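Local coordinates for UPF0434 family protein (PDB 6F5Z) that probably activates methyltransferases involved in translation, and forms a complex with a putative methyltransferase in a haloarchaeon, at residues 11-16 with 38-43; 29-34 with 46-51; 42-47 with 54-59. One frame throughout, in Å; residues are numbered along the deposited sequence.

From the N terminus, the chain first lays down 11-16, the loop before strand 18-22. Contact 1 joins it to 38-43, the loop between strands 33-37 and 43-47, closing a loop that holds most of the sheet strands. Contact 2 opens inside that loop, at 29-34, and ends beyond it at 46-51, so contacts 1 and 2 cross. Contact 3 closes the short loop 48-53 that carries strand 50-51, sharing E42 and V43 with contact 1 and I46 and E47 with contact 2. Contact 1 thus fixes the loop leading into strand 43-47, contact 3 meets its first part (V43 to P45), and contact 2 pairs I46 near its end.

Contact 1 of 3, residues 11-16 with 38-43; sequences DPLDKS and TVTGEV
Two hydrogen bonds grip D11 OD2: T40 OG1 donates to it across 2.6 Å, and water 1 donates to it from 2.7 Å. The aspartate and threonine meet tip to tip, the hydroxyl arriving on the syn lone pair of OD2. CG of D11 stands anti to the backbone N (chi1 -166°), which points the carboxylate at the other loop. Its second oxygen, OD1, takes the L13 N-H in an Asx turn and is hydrogen-bonded to Y44 OH, so a short acidic side chain ties three places together. Threonine suits its position because OG1 also accepts from E42 N at 3.0 Å, an ST turn with a nearly straight bond of 167°.

Water 1 bridges the loops, donating to S16 OG at 2.6 Å and accepting from T40 N at 2.9 Å. S16 OG in turn donates to D14 OD1 at 2.5 Å, and the S16 N-H reaches the same oxygen from above the carboxylate plane in a second Asx turn. Apolar contacts flank this polar centre. V39 CG2 rests on S16 CB at 3.7 Å, while L13 CD1 meets E42 CG at 3.6 Å, the two chains crossing at about a right angle.

This is a surface contact. On the first loop, K15 extends to salt bridges with D96 and E125 of the putative methyltransferase chain. The 11-16 loop leads into strand 18-22, while the loop 38-43 connects the antiparallel strands 33-37 and 43-47.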
loop_
_atom_site.group_PDB
_atom_site.type_symbol
_atom_site.label_atom_id
_atom_site.label_comp_id
_atom_site.label_asym_id
_atom_site.label_seq_id
_atom_site.Cartn_x
_atom_site.Cartn_y
_atom_site.Cartn_z
ATOM N N ASP C 11 -26.500 10.431 12.377
ATOM C CA ASP C 11 -27.563 9.481 12.211
ATOM C C ASP C 11 -27.248 8.579 11.008
ATOM O O ASP C 11 -26.996 9.087 9.939
ATOM C CB ASP C 11 -28.870 10.242 11.957
ATOM C CG ASP C 11 -30.129 9.419 12.079
ATOM O OD1 ASP C 11 -30.119 8.227 11.667
ATOM O OD2 ASP C 11 -31.159 9.979 12.519
ATOM N N PRO C 12 -27.194 7.256 11.167
ATOM C CA PRO C 12 -26.866 6.397 10.005
ATOM C C PRO C 12 -27.878 6.482 8.884
ATOM O O PRO C 12 -27.509 6.225 7.741
ATOM C CB PRO C 12 -26.847 4.988 10.600
ATOM C CG PRO C 12 -27.708 5.067 11.853
ATOM C CD PRO C 12 -27.437 6.459 12.391
ATOM N N LEU C 13 -29.136 6.902 9.185
ATOM C CA LEU C 13 -30.145 6.910 8.114
ATOM C C LEU C 13 -29.919 7.987 7.085
ATOM O O LEU C 13 -30.036 7.715 5.898
ATOM C CB LEU C 13 -31.537 7.094 8.703
ATOM C CG LEU C 13 -32.087 5.929 9.510
ATOM C CD1 LEU C 13 -33.342 6.339 10.228
ATOM C CD2 LEU C 13 -32.402 4.730 8.608
ATOM N N ASP C 14 -29.623 9.211 7.524
ATOM C CA ASP C 14 -29.505 10.347 6.608
ATOM C C ASP C 14 -28.289 11.242 6.864
ATOM O O ASP C 14 -28.119 12.303 6.223
ATOM C CB ASP C 14 -30.810 11.180 6.657
ATOM C CG ASP C 14 -30.995 11.875 7.992
ATOM O OD1 ASP C 14 -30.254 11.546 8.946
ATOM O OD2 ASP C 14 -31.850 12.787 8.076
ATOM N N LYS C 15 -27.415 10.802 7.778
ATOM C CA LYS C 15 -26.166 11.500 8.086
ATOM C C LYS C 15 -26.357 12.855 8.737
ATOM O O LYS C 15 -25.435 13.671 8.759
ATOM C CB LYS C 15 -25.210 11.607 6.847
ATOM C CG LYS C 15 -25.126 10.343 5.980
ATOM C CD LYS C 15 -24.859 9.054 6.752
ATOM C CE LYS C 15 -24.842 7.907 5.789
ATOM N NZ LYS C 15 -24.866 6.635 6.495
ATOM N N SER C 16 -27.525 13.060 9.358
ATOM C CA SER C 16 -27.803 14.300 10.050
ATOM C C SER C 16 -27.253 14.269 11.477
ATOM O O SER C 16 -26.829 13.230 11.996
ATOM C CB SER C 16 -29.308 14.570 10.043
ATOM O OG SER C 16 -29.987 13.457 10.587
ATOM N N THR C 38 -31.823 14.435 14.937
ATOM C CA THR C 38 -32.447 15.780 14.896
ATOM C C THR C 38 -33.441 15.927 13.735
ATOM O O THR C 38 -34.223 16.898 13.733
ATOM C CB THR C 38 -31.371 16.869 14.810
ATOM O OG1 THR C 38 -30.600 16.650 13.642
ATOM C CG2 THR C 38 -30.470 16.942 16.089
ATOM N N VAL C 39 -33.374 15.034 12.730
ATOM C CA VAL C 39 -34.272 15.078 11.571
ATOM C C VAL C 39 -35.202 13.893 11.579
ATOM O O VAL C 39 -36.419 14.051 11.378
ATOM C CB VAL C 39 -33.438 15.135 10.259
ATOM C CG1 VAL C 39 -34.328 15.097 9.018
ATOM C CG2 VAL C 39 -32.527 16.358 10.223
ATOM N N THR C 40 -34.664 12.685 11.797
ATOM C CA THR C 40 -35.497 11.479 11.742
ATOM C C THR C 40 -36.286 11.203 13.024
ATOM O O THR C 40 -37.220 10.399 12.993
ATOM C CB THR C 40 -34.603 10.227 11.503
ATOM O OG1 THR C 40 -33.764 10.051 12.657
ATOM C CG2 THR C 40 -33.763 10.347 10.245
ATOM N N GLY C 41 -35.799 11.733 14.142
ATOM C CA GLY C 41 -36.328 11.509 15.488
ATOM C C GLY C 41 -35.974 10.122 16.013
ATOM O O GLY C 41 -36.433 9.729 17.093
ATOM N N GLU C 42 -35.135 9.356 15.266
ATOM C CA GLU C 42 -34.784 8.000 15.716
ATOM C C GLU C 42 -33.894 8.078 16.977
ATOM O O GLU C 42 -33.079 8.984 17.127
ATOM C CB GLU C 42 -34.094 7.198 14.591
ATOM C CG GLU C 42 -35.023 6.903 13.417
ATOM C CD GLU C 42 -36.256 6.036 13.634
ATOM O OE1 GLU C 42 -36.350 5.341 14.673
ATOM O OE2 GLU C 42 -37.118 6.028 12.722
ATOM N N VAL C 43 -34.125 7.158 17.912
ATOM C CA VAL C 43 -33.421 7.111 19.188
ATOM C C VAL C 43 -32.425 5.956 19.146
ATOM O O VAL C 43 -32.838 4.810 18.995
ATOM C CB VAL C 43 -34.407 6.978 20.381
ATOM C CG1 VAL C 43 -33.633 6.881 21.712
ATOM C CG2 VAL C 43 -35.393 8.159 20.412
HETATM O O HOH W 1 -31.783 12.594 12.249
#

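Contact 2 of 3, residues 29-34 with 46-51; sequences EIIEGR and IEDGIP
Four hydrogen bonds cross between 29-34 and 46-51, all from backbone N-H groups. G33 and I46 form an antiparallel hydrogen-bonded pair: I46 N reaches G33 O at 2.9 Å and almost straight (169°), though from above the carbonyl plane, while G33 N gives I46 O a longer bond of 3.3 Å on a lone pair. G49 N donates to I31 O at 2.8 Å, again on a lone pair. The fourth donor, D48 N, finds a side chain: E32, bent back at chi2, sets OE2 3.1 Å away, the N-H meeting it from above the carboxylate plane. The other oxygen, OE1, and I46 O both lie 2.7 Å from water 3, so that carbonyl takes a peptide N-H and can also take a water proton.

Residues 47-50 make a type I' turn, with D48 and G49 both at positive phi. The bare G49 CA can approach I30 O to 3.4 Å, a CA-H...O contact. G33 is extended at phi 161°, a conformation most accessible to glycine. Isoleucine, branched and apolar, suits the buried face at 46, where CD1 reaches I30 CG2 at 4.0 Å; L20 and M6 also touch it. E29 OE2 is held chiefly by M1 N, and R34 by salt bridges to D23 and E21.

At E32 the chain turns a corner, and I31 and E32 form a classic beta bulge opposite E24. The turn 47-50 packs against this corner, linking the two-stranded sheet 24-26/29-31 to the hairpin of strands 33-37 and 43-47, whose neighbour 50-51 meets F89 of the putative methyltransferase chain.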
loop_
_atom_site.group_PDB
_atom_site.type_symbol
_atom_site.label_atom_id
_atom_site.label_comp_id
_atom_site.label_asym_id
_atom_site.label_seq_id
_atom_site.Cartn_x
_atom_site.Cartn_y
_atom_site.Cartn_z
ATOM N N GLU C 29 -16.597 9.958 29.872
ATOM C CA GLU C 29 -17.266 8.705 29.526
ATOM C C GLU C 29 -18.794 8.765 29.675
ATOM O O GLU C 29 -19.285 8.953 30.775
ATOM C CB GLU C 29 -16.683 7.550 30.377
ATOM C CG GLU C 29 -17.239 6.179 30.012
ATOM C CD GLU C 29 -16.916 5.679 28.617
ATOM O OE1 GLU C 29 -16.022 6.253 27.953
ATOM O OE2 GLU C 29 -17.535 4.673 28.206
ATOM N N ILE C 30 -19.547 8.586 28.580
ATOM C CA ILE C 30 -21.001 8.482 28.638
ATOM C C ILE C 30 -21.339 7.003 28.790
ATOM O O ILE C 30 -21.004 6.202 27.905
ATOM C CB ILE C 30 -21.661 9.071 27.380
ATOM C CG1 ILE C 30 -21.213 10.526 27.123
ATOM C CG2 ILE C 30 -23.195 8.992 27.509
ATOM C CD1 ILE C 30 -21.364 11.479 28.353
ATOM N N ILE C 31 -22.034 6.643 29.884
ATOM C CA ILE C 31 -22.331 5.241 30.202
ATOM C C ILE C 31 -23.759 4.908 29.821
ATOM O O ILE C 31 -23.985 3.858 29.209
ATOM C CB ILE C 31 -22.063 4.956 31.701
ATOM C CG1 ILE C 31 -20.611 5.350 32.086
ATOM C CG2 ILE C 31 -22.377 3.494 32.049
ATOM C CD1 ILE C 31 -20.360 5.518 33.547
ATOM N N GLU C 32 -24.728 5.791 30.162
ATOM C CA GLU C 32 -26.117 5.566 29.809
ATOM C C GLU C 32 -26.659 6.837 29.195
ATOM O O GLU C 32 -26.326 7.917 29.665
ATOM C CB GLU C 32 -26.958 5.199 31.042
ATOM C CG GLU C 32 -26.526 3.915 31.713
ATOM C CD GLU C 32 -26.613 2.643 30.883
ATOM O OE1 GLU C 32 -27.481 2.588 29.973
ATOM O OE2 GLU C 32 -25.931 1.655 31.253
ATOM N N GLY C 33 -27.488 6.695 28.168
ATOM C CA GLY C 33 -28.034 7.854 27.495
ATOM C C GLY C 33 -28.542 7.459 26.132
ATOM O O GLY C 33 -28.841 6.285 25.899
ATOM N N ARG C 34 -28.670 8.447 25.265
ATOM C CA ARG C 34 -29.136 8.152 23.927
ATOM C C ARG C 34 -28.705 9.256 22.984
ATOM O O ARG C 34 -28.459 10.386 23.403
ATOM C CB ARG C 34 -30.666 7.951 23.892
ATOM C CG ARG C 34 -31.441 9.183 24.319
ATOM C CD ARG C 34 -32.836 8.858 24.902
ATOM N NE ARG C 34 -32.712 7.865 25.963
ATOM C CZ ARG C 34 -32.315 8.138 27.211
ATOM N NH1 ARG C 34 -32.139 9.397 27.601
ATOM N NH2 ARG C 34 -32.123 7.158 28.078
ATOM N N ILE C 46 -27.453 4.411 24.215
ATOM C CA ILE C 46 -26.073 4.177 24.659
ATOM C C ILE C 46 -26.249 3.327 25.895
ATOM O O ILE C 46 -26.900 3.768 26.858
ATOM C CB ILE C 46 -25.362 5.485 25.006
ATOM C CG1 ILE C 46 -25.292 6.410 23.766
ATOM C CG2 ILE C 46 -23.990 5.201 25.599
ATOM C CD1 ILE C 46 -24.857 7.899 24.059
ATOM N N GLU C 47 -25.750 2.084 25.834
ATOM C CA GLU C 47 -25.993 1.087 26.850
ATOM C C GLU C 47 -24.686 0.619 27.371
ATOM O O GLU C 47 -23.893 0.065 26.609
ATOM C CB GLU C 47 -26.780 -0.092 26.243
ATOM C CG GLU C 47 -28.081 0.356 25.603
ATOM C CD GLU C 47 -28.739 -0.700 24.740
ATOM O OE1 GLU C 47 -28.036 -1.491 24.073
ATOM O OE2 GLU C 47 -29.982 -0.772 24.785
ATOM N N ASP C 48 -24.426 0.887 28.657
ATOM C CA ASP C 48 -23.143 0.546 29.282
ATOM C C ASP C 48 -21.964 1.039 28.407
ATOM O O ASP C 48 -20.990 0.294 28.120
ATOM C CB ASP C 48 -23.006 -0.971 29.581
ATOM C CG ASP C 48 -21.867 -1.286 30.535
ATOM O OD1 ASP C 48 -21.502 -0.399 31.335
ATOM O OD2 ASP C 48 -21.255 -2.386 30.395
ATOM N N GLY C 49 -22.108 2.265 27.909
ATOM C CA GLY C 49 -21.066 2.929 27.132
ATOM C C GLY C 49 -21.020 2.612 25.647
ATOM O O GLY C 49 -20.207 3.196 24.909
ATOM N N ILE C 50 -21.889 1.691 25.187
ATOM C CA ILE C 50 -21.879 1.308 23.786
ATOM C C ILE C 50 -23.122 1.845 23.075
ATOM O O ILE C 50 -24.251 1.380 23.340
ATOM C CB ILE C 50 -21.789 -0.237 23.636
ATOM C CG1 ILE C 50 -20.426 -0.744 24.255
ATOM C CG2 ILE C 50 -21.909 -0.617 22.132
ATOM C CD1 ILE C 50 -20.264 -2.249 24.247
ATOM N N PRO C 51 -22.937 2.780 22.115
ATOM C CA PRO C 51 -24.069 3.242 21.327
ATOM C C PRO C 51 -24.516 2.146 20.364
ATOM O O PRO C 51 -23.660 1.491 19.726
ATOM C CB PRO C 51 -23.515 4.427 20.535
ATOM C CG PRO C 51 -22.223 4.767 21.201
ATOM C CD PRO C 51 -21.702 3.497 21.752
HETATM O O HOH W 2 -17.065 2.471 26.127
HETATM O O HOH W 3 -29.176 3.861 28.290
#

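Contact 3 of 3, residues 42-47 with 54-59; sequences EVYPIE and LPPDMR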
loop_
_atom_site.group_PDB
_atom_site.type_symbol
_atom_site.label_atom_id
_atom_site.label_comp_id
_atom_site.label_asym_id
_atom_site.label_seq_id
_atom_site.Cartn_x
_atom_site.Cartn_y
_atom_site.Cartn_z
ATOM N N GLU C 42 -35.135 9.356 15.266
ATOM C CA GLU C 42 -34.784 8.000 15.716
ATOM C C GLU C 42 -33.894 8.078 16.977
ATOM O O GLU C 42 -33.079 8.984 17.127
ATOM C CB GLU C 42 -34.094 7.198 14.591
ATOM C CG GLU C 42 -35.023 6.903 13.417
ATOM C CD GLU C 42 -36.256 6.036 13.634
ATOM O OE1 GLU C 42 -36.350 5.341 14.673
ATOM O OE2 GLU C 42 -37.118 6.028 12.722
ATOM N N VAL C 43 -34.125 7.158 17.912
ATOM C CA VAL C 43 -33.421 7.111 19.188
ATOM C C VAL C 43 -32.425 5.956 19.146
ATOM O O VAL C 43 -32.838 4.810 18.995
ATOM C CB VAL C 43 -34.407 6.978 20.381
ATOM C CG1 VAL C 43 -33.633 6.881 21.712
ATOM C CG2 VAL C 43 -35.393 8.159 20.412
ATOM N N TYR C 44 -31.136 6.267 19.307
ATOM C CA TYR C 44 -30.030 5.294 19.296
ATOM C C TYR C 44 -29.523 5.209 20.732
ATOM O O TYR C 44 -28.908 6.165 21.229
ATOM C CB TYR C 44 -28.954 5.756 18.315
ATOM C CG TYR C 44 -29.522 5.868 16.913
ATOM C CD1 TYR C 44 -29.745 4.730 16.139
ATOM C CD2 TYR C 44 -29.812 7.110 16.348
ATOM C CE1 TYR C 44 -30.272 4.819 14.856
ATOM C CE2 TYR C 44 -30.311 7.212 15.046
ATOM C CZ TYR C 44 -30.543 6.059 14.306
ATOM O OH TYR C 44 -31.052 6.087 13.017
ATOM N N PRO C 45 -29.804 4.106 21.445
ATOM C CA PRO C 45 -29.432 4.067 22.869
ATOM C C PRO C 45 -27.955 3.880 23.098
ATOM O O PRO C 45 -27.294 3.206 22.313
ATOM C CB PRO C 45 -30.222 2.874 23.402
ATOM C CG PRO C 45 -30.289 1.926 22.210
ATOM C CD PRO C 45 -30.449 2.854 21.004
ATOM N N ILE C 46 -27.453 4.411 24.215
ATOM C CA ILE C 46 -26.073 4.177 24.659
ATOM C C ILE C 46 -26.249 3.327 25.895
ATOM O O ILE C 46 -26.900 3.768 26.858
ATOM C CB ILE C 46 -25.362 5.485 25.006
ATOM C CG1 ILE C 46 -25.292 6.410 23.766
ATOM C CG2 ILE C 46 -23.990 5.201 25.599
ATOM C CD1 ILE C 46 -24.857 7.899 24.059
ATOM N N GLU C 47 -25.750 2.084 25.834
ATOM C CA GLU C 47 -25.993 1.087 26.850
ATOM C C GLU C 47 -24.686 0.619 27.371
ATOM O O GLU C 47 -23.893 0.065 26.609
ATOM C CB GLU C 47 -26.780 -0.092 26.243
ATOM C CG GLU C 47 -28.081 0.356 25.603
ATOM C CD GLU C 47 -28.739 -0.700 24.740
ATOM O OE1 GLU C 47 -28.036 -1.491 24.073
ATOM O OE2 GLU C 47 -29.982 -0.772 24.785
ATOM N N LEU C 54 -27.358 0.921 14.945
ATOM C CA LEU C 54 -27.966 0.179 13.853
ATOM C C LEU C 54 -29.192 0.965 13.411
ATOM O O LEU C 54 -29.920 1.506 14.259
ATOM C CB LEU C 54 -28.459 -1.205 14.298
ATOM C CG LEU C 54 -27.409 -2.248 14.541
ATOM C CD1 LEU C 54 -28.033 -3.428 15.198
ATOM C CD2 LEU C 54 -26.756 -2.686 13.213
ATOM N N PRO C 55 -29.540 0.885 12.114
ATOM C CA PRO C 55 -30.808 1.476 11.653
ATOM C C PRO C 55 -31.968 0.869 12.430
ATOM O O PRO C 55 -31.880 -0.286 12.862
ATOM C CB PRO C 55 -30.888 1.029 10.191
ATOM C CG PRO C 55 -29.515 0.801 9.795
ATOM C CD PRO C 55 -28.822 0.237 10.996
ATOM N N PRO C 56 -33.030 1.652 12.711
ATOM C CA PRO C 56 -34.152 1.128 13.523
ATOM C C PRO C 56 -34.757 -0.206 13.060
ATOM O O PRO C 56 -35.143 -1.014 13.915
ATOM C CB PRO C 56 -35.187 2.274 13.487
ATOM C CG PRO C 56 -34.755 3.163 12.341
ATOM C CD PRO C 56 -33.256 3.060 12.318
ATOM N N ASP C 57 -34.794 -0.469 11.733
ATOM C CA ASP C 57 -35.334 -1.729 11.187
ATOM C C ASP C 57 -34.555 -2.994 11.630
ATOM O O ASP C 57 -35.109 -4.096 11.579
ATOM C CB ASP C 57 -35.416 -1.667 9.651
ATOM C CG ASP C 57 -36.489 -0.728 9.112
ATOM O OD1 ASP C 57 -37.438 -0.409 9.865
ATOM O OD2 ASP C 57 -36.382 -0.320 7.935
ATOM N N MET C 58 -33.295 -2.823 12.094
ATOM C CA MET C 58 -32.413 -3.900 12.570
ATOM C C MET C 58 -32.360 -4.058 14.100
ATOM O O MET C 58 -31.553 -4.852 14.613
ATOM C CB MET C 58 -31.003 -3.679 12.027
ATOM C CG MET C 58 -30.932 -3.834 10.547
ATOM S SD MET C 58 -29.251 -3.549 9.989
ATOM C CE MET C 58 -29.549 -3.481 8.192
ATOM N N ARG C 59 -33.196 -3.294 14.829
ATOM C CA ARG C 59 -33.268 -3.331 16.294
ATOM C C ARG C 59 -34.655 -3.738 16.756
ATOM O O ARG C 59 -35.633 -3.353 16.125
ATOM C CB ARG C 59 -32.890 -1.973 16.895
ATOM C CG ARG C 59 -31.415 -1.628 16.736
ATOM C CD ARG C 59 -31.025 -0.408 17.542
ATOM N NE ARG C 59 -31.338 0.841 16.848
ATOM C CZ ARG C 59 -32.259 1.710 17.255
ATOM N NH1 ARG C 59 -32.942 1.489 18.370
ATOM N NH2 ARG C 59 -32.490 2.814 16.560
HETATM O O HOH W 4 -34.457 3.250 20.787
#
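In this Trm112-like protein, of the zinc beta-ribbon clan, the C-terminal tail folds back on strand 43-47 of the main antiparallel sheet, turning through a short 3-10 segment at 56-58 so that R59, the last modelled residue, meets the strand. Its NE donates to L54 O within the tail at 3.0 Å, almost perfectly straight (176°) and in the guanidinium plane, which fixes how the group is turned. A bend at chi3 (-83°) then brings NH2 to V43 O, a weak bond of 3.2 Å. Water 4 donates to that same carbonyl oxygen at 2.9 Å and accepts weakly from R59 NH1.

The Y44 ring lies alongside, with L54 O at its edge, near the plane and 3.4 Å from CE1. R59 NH2 approaches the same flank of the ring obliquely, the ring and guanidinium planes standing 61° apart. P45 CD lies over one face of the guanidinium, 3.9 Å from NH1. A proline suits this place, because its CD, a small apolar group, can lie against the face of the flat cation.

At the start of the 3-10 turn P56, whose ring readily fits such a turn, presses CG against E42 CD at 3.5 Å, the two side chains crossing at about a right angle. Its CD also lies 3.8 Å from Y44 OH, the hydroxyl whose hydrogen bond goes to D11.

Between these two segments the tail is held by packing and by one guanidinium whose N-H groups reach two carbonyl oxygens. L54 O receives the firm bond and V43 O the weak one, and the cation would be expected to polarise both. E42 OE1, 5.0 Å from R59 NH2, makes no salt bridge but may add a mild electrostatic attraction.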